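Putative isocitrate dehydrogenase, NAD-dependent (PDB 6LKY) binds NAD and probably catalyses, as a member of the isocitrate and isopropylmalate dehydrogenase family, the NAD-dependent, probably magnesium-assisted oxidation of isocitrate. Local coordinates at residues 92-97 with 154-159; 158-163 with 220-225; 173-178 with 184-189. The protein carries 1 engineered substitution. All coordinates share one frame; numbering follows the deposited sequence.

Contact 1: residues 92-97 with 154-159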
loop_
_atom_site.group_PDB
_atom_site.type_symbol
_atom_site.label_atom_id
_atom_site.label_comp_id
_atom_site.label_asym_id
_atom_site.label_seq_id
_atom_site.Cartn_x
_atom_site.Cartn_y
_atom_site.Cartn_z
ATOM N N ALA A 92 -17.876 0.171 9.608
ATOM C CA ALA A 92 -17.649 0.458 8.193
ATOM C C ALA A 92 -16.989 1.821 8.031
ATOM O O ALA A 92 -17.514 2.823 8.514
ATOM C CB ALA A 92 -18.958 0.426 7.400
ATOM N N ASN A 93 -15.847 1.867 7.351
ATOM C CA ASN A 93 -15.162 3.119 7.044
ATOM C C ASN A 93 -15.284 3.311 5.536
ATOM O O ASN A 93 -14.700 2.549 4.765
ATOM C CB ASN A 93 -13.708 3.062 7.514
ATOM C CG ASN A 93 -13.013 4.425 7.517
ATOM O OD1 ASN A 93 -13.376 5.333 6.778
ATOM N ND2 ASN A 93 -12.005 4.565 8.376
ATOM N N VAL A 94 -16.089 4.286 5.123
ATOM C CA VAL A 94 -16.472 4.493 3.729
ATOM C C VAL A 94 -15.726 5.712 3.209
ATOM O O VAL A 94 -15.899 6.819 3.737
ATOM C CB VAL A 94 -17.994 4.672 3.600
ATOM C CG1 VAL A 94 -18.414 4.804 2.149
ATOM C CG2 VAL A 94 -18.733 3.516 4.300
ATOM N N ARG A 95 -14.886 5.510 2.192
ATOM C CA ARG A 95 -14.005 6.554 1.669
ATOM C C ARG A 95 -14.130 6.679 0.155
ATOM O O ARG A 95 -13.497 5.906 -0.592
ATOM C CB ARG A 95 -12.563 6.287 2.075
ATOM C CG ARG A 95 -12.363 6.471 3.575
ATOM C CD ARG A 95 -10.989 6.052 4.038
ATOM N NE ARG A 95 -10.780 6.467 5.418
ATOM C CZ ARG A 95 -9.588 6.612 5.978
ATOM N NH1 ARG A 95 -8.488 6.333 5.290
ATOM N NH2 ARG A 95 -9.508 7.014 7.231
ATOM N N PRO A 96 -14.955 7.615 -0.329
ATOM C CA PRO A 96 -15.038 7.871 -1.777
ATOM C C PRO A 96 -13.837 8.642 -2.297
ATOM O O PRO A 96 -13.334 9.562 -1.648
ATOM C CB PRO A 96 -16.326 8.699 -1.928
ATOM C CG PRO A 96 -17.055 8.590 -0.586
ATOM C CD PRO A 96 -15.973 8.362 0.433
ATOM N N ALA A 97 -13.370 8.248 -3.480
ATOM C CA ALA A 97 -12.341 8.970 -4.226
ATOM C C ALA A 97 -12.874 9.165 -5.644
ATOM O O ALA A 97 -12.920 8.211 -6.432
ATOM C CB ALA A 97 -11.003 8.227 -4.222
ATOM N N ILE A 154 -18.455 -7.075 4.696
ATOM C CA ILE A 154 -18.638 -7.437 3.291
ATOM C C ILE A 154 -20.096 -7.235 2.865
ATOM O O ILE A 154 -20.370 -6.744 1.753
ATOM C CB ILE A 154 -18.144 -8.872 3.030
ATOM C CG1 ILE A 154 -16.612 -8.945 3.201
ATOM C CG2 ILE A 154 -18.575 -9.339 1.612
ATOM C CD1 ILE A 154 -16.078 -10.333 3.621
ATOM N N ARG A 155 -21.057 -7.583 3.737
ATOM C CA ARG A 155 -22.444 -7.250 3.433
ATOM C C ARG A 155 -22.629 -5.743 3.305
ATOM O O ARG A 155 -23.372 -5.284 2.427
ATOM C CB ARG A 155 -23.388 -7.806 4.502
ATOM C CG ARG A 155 -23.491 -9.315 4.510
ATOM C CD ARG A 155 -24.818 -9.787 5.059
ATOM N NE ARG A 155 -25.019 -11.201 4.762
ATOM C CZ ARG A 155 -24.737 -12.175 5.619
ATOM N NH1 ARG A 155 -24.279 -11.870 6.828
ATOM N NH2 ARG A 155 -24.937 -13.442 5.279
ATOM N N TYR A 156 -21.975 -4.950 4.169
ATOM C CA TYR A 156 -22.079 -3.502 4.021
ATOM C C TYR A 156 -21.602 -3.062 2.649
ATOM O O TYR A 156 -22.212 -2.183 2.033
ATOM C CB TYR A 156 -21.293 -2.752 5.101
ATOM C CG TYR A 156 -21.508 -1.243 5.016
ATOM C CD1 TYR A 156 -20.868 -0.480 4.051
ATOM C CD2 TYR A 156 -22.373 -0.598 5.887
ATOM C CE1 TYR A 156 -21.082 0.874 3.949
ATOM C CE2 TYR A 156 -22.584 0.766 5.804
ATOM C CZ TYR A 156 -21.942 1.492 4.829
ATOM O OH TYR A 156 -22.143 2.851 4.727
ATOM N N ALA A 157 -20.501 -3.643 2.159
ATOM C CA ALA A 157 -19.988 -3.234 0.853
ATOM C C ALA A 157 -20.986 -3.562 -0.262
ATOM O O ALA A 157 -21.228 -2.742 -1.154
ATOM C CB ALA A 157 -18.629 -3.895 0.578
ATOM N N PHE A 158 -21.572 -4.762 -0.230
ATOM C CA PHE A 158 -22.555 -5.109 -1.267
ATOM C C PHE A 158 -23.823 -4.255 -1.167
ATOM O O PHE A 158 -24.341 -3.780 -2.192
ATOM C CB PHE A 158 -22.906 -6.593 -1.187
ATOM C CG PHE A 158 -21.888 -7.491 -1.841
ATOM C CD1 PHE A 158 -21.840 -7.620 -3.214
ATOM C CD2 PHE A 158 -20.991 -8.211 -1.078
ATOM C CE1 PHE A 158 -20.916 -8.457 -3.814
ATOM C CE2 PHE A 158 -20.055 -9.042 -1.673
ATOM C CZ PHE A 158 -20.023 -9.167 -3.042
ATOM N N ASP A 159 -24.350 -4.066 0.053
ATOM C CA ASP A 159 -25.522 -3.211 0.240
ATOM C C ASP A 159 -25.239 -1.793 -0.229
ATOM O O ASP A 159 -26.095 -1.159 -0.857
ATOM C CB ASP A 159 -25.965 -3.193 1.707
ATOM C CG ASP A 159 -26.511 -4.522 2.171
ATOM O OD1 ASP A 159 -26.782 -5.383 1.312
ATOM O OD2 ASP A 159 -26.665 -4.714 3.400
#
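Y156 is the one residue of 154-159 that meets strand segment 92-97: one ring face lies against A92 and the hydroxyl end touches V94. Before it in the helix, I154 turns to another neighbour, packing on I192 of helix 181-193, while R155 makes a salt bridge with E195. At Y156, CG stands anti to the backbone N (chi1 -175°), which carries the ring out from the helix to the strand. A92 CB sits over the centre of one ring face, 3.7 Å from the centroid of the Y156 ring and only 5° off its normal, a nearly axial CH-pi contact. The V94 side chain crosses that of Y156 at about a right angle, and V94 CG2 lies 3.6 Å from Y156 CE1 and 3.5 Å from Y156 OH. No hydrogen bond joins the segments, so shape and dispersion do the work. Further along, F158 turns to the other side of the helix and stacks with Y196, and D159 bonds the hydroxyl of that same tyrosine. A92 and V94, two apart on the strand, thus both meet one tyrosine of helix 147-163, the usual helix-on-sheet layering of an alpha/beta fold.

Contact 2: residues 158-163 with 220-225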
loop_
_atom_site.group_PDB
_atom_site.type_symbol
_atom_site.label_atom_id
_atom_site.label_comp_id
_atom_site.label_asym_id
_atom_site.label_seq_id
_atom_site.Cartn_x
_atom_site.Cartn_y
_atom_site.Cartn_z
ATOM N N PHE A 158 -21.572 -4.762 -0.230
ATOM C CA PHE A 158 -22.555 -5.109 -1.267
ATOM C C PHE A 158 -23.823 -4.255 -1.167
ATOM O O PHE A 158 -24.341 -3.780 -2.192
ATOM C CB PHE A 158 -22.906 -6.593 -1.187
ATOM C CG PHE A 158 -21.888 -7.491 -1.841
ATOM C CD1 PHE A 158 -21.840 -7.620 -3.214
ATOM C CD2 PHE A 158 -20.991 -8.211 -1.078
ATOM C CE1 PHE A 158 -20.916 -8.457 -3.814
ATOM C CE2 PHE A 158 -20.055 -9.042 -1.673
ATOM C CZ PHE A 158 -20.023 -9.167 -3.042
ATOM N N ASP A 159 -24.350 -4.066 0.053
ATOM C CA ASP A 159 -25.522 -3.211 0.240
ATOM C C ASP A 159 -25.239 -1.793 -0.229
ATOM O O ASP A 159 -26.095 -1.159 -0.857
ATOM C CB ASP A 159 -25.965 -3.193 1.707
ATOM C CG ASP A 159 -26.511 -4.522 2.171
ATOM O OD1 ASP A 159 -26.782 -5.383 1.312
ATOM O OD2 ASP A 159 -26.665 -4.714 3.400
ATOM N N TYR A 160 -24.034 -1.285 0.051
ATOM C CA TYR A 160 -23.669 0.055 -0.390
ATOM C C TYR A 160 -23.616 0.124 -1.903
ATOM O O TYR A 160 -24.082 1.099 -2.499
ATOM C CB TYR A 160 -22.319 0.466 0.205
ATOM C CG TYR A 160 -21.805 1.810 -0.295
ATOM C CD1 TYR A 160 -21.092 1.917 -1.497
ATOM C CD2 TYR A 160 -22.040 2.972 0.432
ATOM C CE1 TYR A 160 -20.645 3.150 -1.956
ATOM C CE2 TYR A 160 -21.590 4.202 -0.012
ATOM C CZ TYR A 160 -20.896 4.285 -1.198
ATOM O OH TYR A 160 -20.451 5.512 -1.612
ATOM N N ALA A 161 -23.028 -0.893 -2.538
ATOM C CA ALA A 161 -22.997 -0.948 -3.997
ATOM C C ALA A 161 -24.408 -0.900 -4.590
ATOM O O ALA A 161 -24.650 -0.175 -5.561
ATOM C CB ALA A 161 -22.247 -2.201 -4.453
ATOM N N ARG A 162 -25.349 -1.663 -4.020
ATOM C CA ARG A 162 -26.734 -1.615 -4.504
ATOM C C ARG A 162 -27.336 -0.228 -4.314
ATOM O O ARG A 162 -27.814 0.400 -5.265
ATOM C CB ARG A 162 -27.603 -2.644 -3.780
ATOM C CG ARG A 162 -27.551 -4.032 -4.335
ATOM C CD ARG A 162 -28.674 -4.871 -3.740
ATOM N NE ARG A 162 -28.660 -6.222 -4.285
ATOM C CZ ARG A 162 -29.121 -7.289 -3.643
ATOM N NH1 ARG A 162 -29.637 -7.163 -2.428
ATOM N NH2 ARG A 162 -29.055 -8.483 -4.212
ATOM N N ARG A 163 -27.306 0.263 -3.076
ATOM C CA ARG A 163 -27.917 1.541 -2.739
ATOM C C ARG A 163 -27.329 2.680 -3.564
ATOM O O ARG A 163 -28.047 3.615 -3.934
ATOM C CB ARG A 163 -27.727 1.771 -1.240
ATOM C CG ARG A 163 -28.369 2.986 -0.620
ATOM C CD ARG A 163 -28.376 2.817 0.916
ATOM N NE ARG A 163 -27.035 2.912 1.506
ATOM C CZ ARG A 163 -26.371 1.899 2.066
ATOM N NH1 ARG A 163 -26.905 0.683 2.123
ATOM N NH2 ARG A 163 -25.161 2.099 2.571
ATOM N N PHE A 220 -11.735 0.161 -10.982
ATOM C CA PHE A 220 -12.216 -0.073 -9.632
ATOM C C PHE A 220 -13.528 0.649 -9.386
ATOM O O PHE A 220 -13.746 1.769 -9.860
ATOM C CB PHE A 220 -11.180 0.376 -8.598
ATOM C CG PHE A 220 -9.977 -0.505 -8.557
ATOM C CD1 PHE A 220 -9.997 -1.697 -7.858
ATOM C CD2 PHE A 220 -8.843 -0.163 -9.257
ATOM C CE1 PHE A 220 -8.886 -2.518 -7.835
ATOM C CE2 PHE A 220 -7.730 -0.978 -9.246
ATOM C CZ PHE A 220 -7.747 -2.153 -8.539
ATOM N N ASP A 221 -14.380 -0.005 -8.593
ATOM C CA ASP A 221 -15.700 0.493 -8.246
ATOM C C ASP A 221 -15.823 0.568 -6.726
ATOM O O ASP A 221 -15.438 1.570 -6.118
ATOM C CB ASP A 221 -16.762 -0.419 -8.878
ATOM C CG ASP A 221 -18.114 0.248 -9.009
ATOM O OD1 ASP A 221 -18.279 1.389 -8.531
ATOM O OD2 ASP A 221 -19.014 -0.376 -9.612
ATOM N N VAL A 222 -16.341 -0.480 -6.094
ATOM C CA VAL A 222 -16.277 -0.613 -4.643
ATOM C C VAL A 222 -15.154 -1.582 -4.313
ATOM O O VAL A 222 -15.083 -2.665 -4.900
ATOM C CB VAL A 222 -17.611 -1.102 -4.057
ATOM C CG1 VAL A 222 -17.498 -1.242 -2.539
ATOM C CG2 VAL A 222 -18.738 -0.146 -4.446
ATOM N N LEU A 223 -14.251 -1.172 -3.425
ATOM C CA LEU A 223 -13.235 -2.047 -2.853
ATOM C C LEU A 223 -13.665 -2.378 -1.440
ATOM O O LEU A 223 -14.069 -1.480 -0.712
ATOM C CB LEU A 223 -11.870 -1.363 -2.808
ATOM C CG LEU A 223 -11.155 -1.045 -4.105
ATOM C CD1 LEU A 223 -11.624 0.301 -4.638
ATOM C CD2 LEU A 223 -9.659 -1.056 -3.846
ATOM N N VAL A 224 -13.596 -3.643 -1.043
ATOM C CA VAL A 224 -13.857 -4.011 0.344
ATOM C C VAL A 224 -12.621 -4.718 0.883
ATOM O O VAL A 224 -12.041 -5.587 0.213
ATOM C CB VAL A 224 -15.131 -4.866 0.505
ATOM C CG1 VAL A 224 -14.957 -6.259 -0.099
ATOM C CG2 VAL A 224 -15.521 -4.961 1.994
ATOM N N THR A 225 -12.181 -4.306 2.068
ATOM C CA THR A 225 -10.928 -4.859 2.557
ATOM C C THR A 225 -10.824 -4.655 4.060
ATOM O O THR A 225 -11.701 -4.057 4.700
ATOM C CB THR A 225 -9.741 -4.255 1.792
ATOM O OG1 THR A 225 -8.556 -4.994 2.099
ATOM C CG2 THR A 225 -9.545 -2.805 2.144
#
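Helix-on-sheet packing in the alpha/beta part of the dehydrogenase fold brings the last turns of helix 147-163 against the start of strand 222-225, with V222 meeting Y160 and A161. The backbones are closest at A161 and V222, whose CA atoms are 6.8 Å apart, a short spacing that the small alanine side chain permits. One methyl of the valine serves both partners: V222 CG2 lies 4.1 Å from A161 CB and 4.3 Å from Y160 CD1. It reaches the tyrosine at the ring edge, near the ring plane, so this is a side-on contact and not a CH-pi one. With V222 CG1 anti to the backbone N (chi1 179°), CG2 lies beside that nitrogen, and it is this branch that meets the helix. V169 of strand 168-173 also packs on A161, and V113 of strand 111-117 on Y160, so both strands flanking 222-225 share this helix face. Just before the strand, D221 is held by a salt bridge to R166 and by the backbone N atoms of K167 and K168. The contact itself has no hydrogen bond or charge pair. With aliphatic carbons and a ring edge at van der Waals distances, it implies cohesion by dispersion and exclusion of water, without the directional demands of polar bonds.

Contact 3: residues 173-178 with 184-189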
loop_
_atom_site.group_PDB
_atom_site.type_symbol
_atom_site.label_atom_id
_atom_site.label_comp_id
_atom_site.label_asym_id
_atom_site.label_seq_id
_atom_site.Cartn_x
_atom_site.Cartn_y
_atom_site.Cartn_z
ATOM N N HIS A 173 -7.045 -8.555 -0.512
ATOM C CA HIS A 173 -6.581 -9.468 0.526
ATOM C C HIS A 173 -5.112 -9.810 0.305
ATOM O O HIS A 173 -4.493 -9.410 -0.687
ATOM C CB HIS A 173 -7.421 -10.744 0.514
ATOM C CG HIS A 173 -7.287 -11.511 -0.757
ATOM N ND1 HIS A 173 -6.284 -12.433 -0.967
ATOM C CD2 HIS A 173 -7.987 -11.445 -1.916
ATOM C CE1 HIS A 173 -6.399 -12.936 -2.186
ATOM N NE2 HIS A 173 -7.421 -12.349 -2.784
ATOM N N LYS A 174 -4.551 -10.563 1.256
ATOM C CA LYS A 174 -3.244 -11.186 1.103
ATOM C C LYS A 174 -3.341 -12.646 1.570
ATOM O O LYS A 174 -2.606 -13.121 2.438
ATOM C CB LYS A 174 -2.182 -10.374 1.852
ATOM C CG LYS A 174 -0.729 -10.800 1.582
ATOM C CD LYS A 174 -0.178 -10.232 0.278
ATOM C CE LYS A 174 1.231 -10.790 0.004
ATOM N NZ LYS A 174 1.747 -10.414 -1.354
ATOM N N ALA A 175 -4.273 -13.379 0.970
ATOM C CA ALA A 175 -4.603 -14.702 1.488
ATOM C C ALA A 175 -3.609 -15.774 1.055
ATOM O O ALA A 175 -3.702 -16.909 1.538
ATOM C CB ALA A 175 -6.029 -15.104 1.075
ATOM N N ASN A 176 -2.683 -15.462 0.147
ATOM C CA ASN A 176 -1.617 -16.423 -0.119
ATOM C C ASN A 176 -0.627 -16.499 1.036
ATOM O O ASN A 176 -0.102 -17.583 1.326
ATOM C CB ASN A 176 -0.897 -16.107 -1.436
ATOM C CG ASN A 176 -0.483 -14.640 -1.576
ATOM O OD1 ASN A 176 -0.905 -13.754 -0.815
ATOM N ND2 ASN A 176 0.349 -14.383 -2.578
ATOM N N ILE A 177 -0.371 -15.384 1.713
ATOM C CA ILE A 177 0.570 -15.350 2.837
ATOM C C ILE A 177 -0.154 -15.404 4.173
ATOM O O ILE A 177 0.256 -16.119 5.084
ATOM C CB ILE A 177 1.469 -14.095 2.755
ATOM C CG1 ILE A 177 2.166 -14.033 1.394
ATOM C CG2 ILE A 177 2.459 -14.073 3.937
ATOM C CD1 ILE A 177 3.022 -15.258 1.094
ATOM N N LEU A 178 -1.203 -14.598 4.320
ATOM C CA LEU A 178 -2.032 -14.590 5.523
ATOM C C LEU A 178 -3.198 -15.547 5.294
ATOM O O LEU A 178 -4.334 -15.154 4.999
ATOM C CB LEU A 178 -2.493 -13.169 5.836
ATOM C CG LEU A 178 -1.339 -12.188 6.059
ATOM C CD1 LEU A 178 -1.818 -10.746 6.226
ATOM C CD2 LEU A 178 -0.515 -12.626 7.277
ATOM N N LEU A 184 -9.701 -16.348 5.684
ATOM C CA LEU A 184 -11.074 -16.393 6.185
ATOM C C LEU A 184 -11.887 -15.215 5.650
ATOM O O LEU A 184 -13.045 -15.377 5.241
ATOM C CB LEU A 184 -11.073 -16.400 7.713
ATOM C CG LEU A 184 -12.420 -16.456 8.440
ATOM C CD1 LEU A 184 -13.157 -17.759 8.117
ATOM C CD2 LEU A 184 -12.234 -16.297 9.946
ATOM N N PHE A 185 -11.287 -14.025 5.616
ATOM C CA PHE A 185 -11.966 -12.874 5.020
ATOM C C PHE A 185 -12.382 -13.162 3.571
ATOM O O PHE A 185 -13.537 -12.945 3.183
ATOM C CB PHE A 185 -11.038 -11.656 5.102
ATOM C CG PHE A 185 -11.671 -10.372 4.683
ATOM C CD1 PHE A 185 -12.637 -9.778 5.464
ATOM C CD2 PHE A 185 -11.275 -9.741 3.517
ATOM C CE1 PHE A 185 -13.224 -8.584 5.072
ATOM C CE2 PHE A 185 -11.852 -8.542 3.122
ATOM C CZ PHE A 185 -12.820 -7.962 3.905
ATOM N N LEU A 186 -11.451 -13.674 2.760
ATOM C CA LEU A 186 -11.741 -13.990 1.360
ATOM C C LEU A 186 -12.838 -15.057 1.232
ATOM O O LEU A 186 -13.754 -14.935 0.410
ATOM C CB LEU A 186 -10.457 -14.460 0.670
ATOM C CG LEU A 186 -10.596 -14.931 -0.782
ATOM C CD1 LEU A 186 -11.158 -13.822 -1.664
ATOM C CD2 LEU A 186 -9.262 -15.405 -1.321
ATOM N N GLU A 187 -12.738 -16.129 2.021
ATOM C CA GLU A 187 -13.718 -17.211 1.951
ATOM C C GLU A 187 -15.118 -16.713 2.292
ATOM O O GLU A 187 -16.101 -17.032 1.600
ATOM C CB GLU A 187 -13.296 -18.333 2.896
ATOM C CG GLU A 187 -14.299 -19.463 3.030
ATOM C CD GLU A 187 -14.003 -20.322 4.237
ATOM O OE1 GLU A 187 -12.881 -20.874 4.295
ATOM O OE2 GLU A 187 -14.878 -20.432 5.131
ATOM N N ILE A 188 -15.225 -15.914 3.357
ATOM C CA ILE A 188 -16.516 -15.339 3.711
ATOM C C ILE A 188 -17.028 -14.427 2.597
ATOM O O ILE A 188 -18.223 -14.444 2.265
ATOM C CB ILE A 188 -16.410 -14.609 5.059
ATOM C CG1 ILE A 188 -16.278 -15.643 6.183
ATOM C CG2 ILE A 188 -17.596 -13.704 5.241
ATOM C CD1 ILE A 188 -15.831 -15.080 7.521
ATOM N N GLY A 189 -16.142 -13.622 2.000
ATOM C CA GLY A 189 -16.568 -12.766 0.901
ATOM C C GLY A 189 -17.117 -13.551 -0.279
ATOM O O GLY A 189 -18.127 -13.167 -0.881
#
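L186 lays its two methyls against the imidazole of H173. L186 CD2 is 4.0 Å from the centroid of the H173 ring and 15° off its normal, a CH-pi contact over one face, displaced toward the rim, while L186 CD1 reaches H173 CD2 at 4.0 Å. L186 CD2 also touches A175 CB, at 4.0 Å, so one methyl serves both the ring and the alanine. A pair of bonds sets the ring. H173 CG stands between the backbone N and the carbonyl carbon (chi1 63°), a placement in which H173 ND1 accepts from A175 N at 2.9 Å, the donor in the ring plane and the N-H...N angle 158°; H173 NE2 is hydrogen-bonded to D203. With an alanine here, A175 N and D203 would probably lose this partner, and a gap would open beside the L186 methyls. Next out, K174 O accepts from both I177 N and L178 N, closing the turn that carries N176, whose ND2 hydrogen-bonds the NAD. D231 of the second subunit makes a salt bridge with K174. The loop leads from strand 168-173 into helix 181-193, which packs through F185 on helix 147-163, while H173 and L186 both touch the neighbouring strand 200-205.

In the fold
Contacts 1 and 2 share helix 147-163, with F158 and D159 common to both, and join it to one mixed sheet through strands 92-98 and 222-225; their centres are only 5 Å apart. They meet directly where A157 CB packs on V224 CG2 at 3.6 Å. Contact 3 lies about 18 Å from each between centres, toward the sheet edge formed by strand 200-205, and follows contact 1 along the chain while being nested inside the loop that contact 2 closes. F185 ties it to both, its CE1 touching I154 CD1 and its CE2 T225 CA. Helices 147-163 and 181-193 pack side by side through F185, and the loop before the second holds N176, which binds NAD and packs on the second subunit.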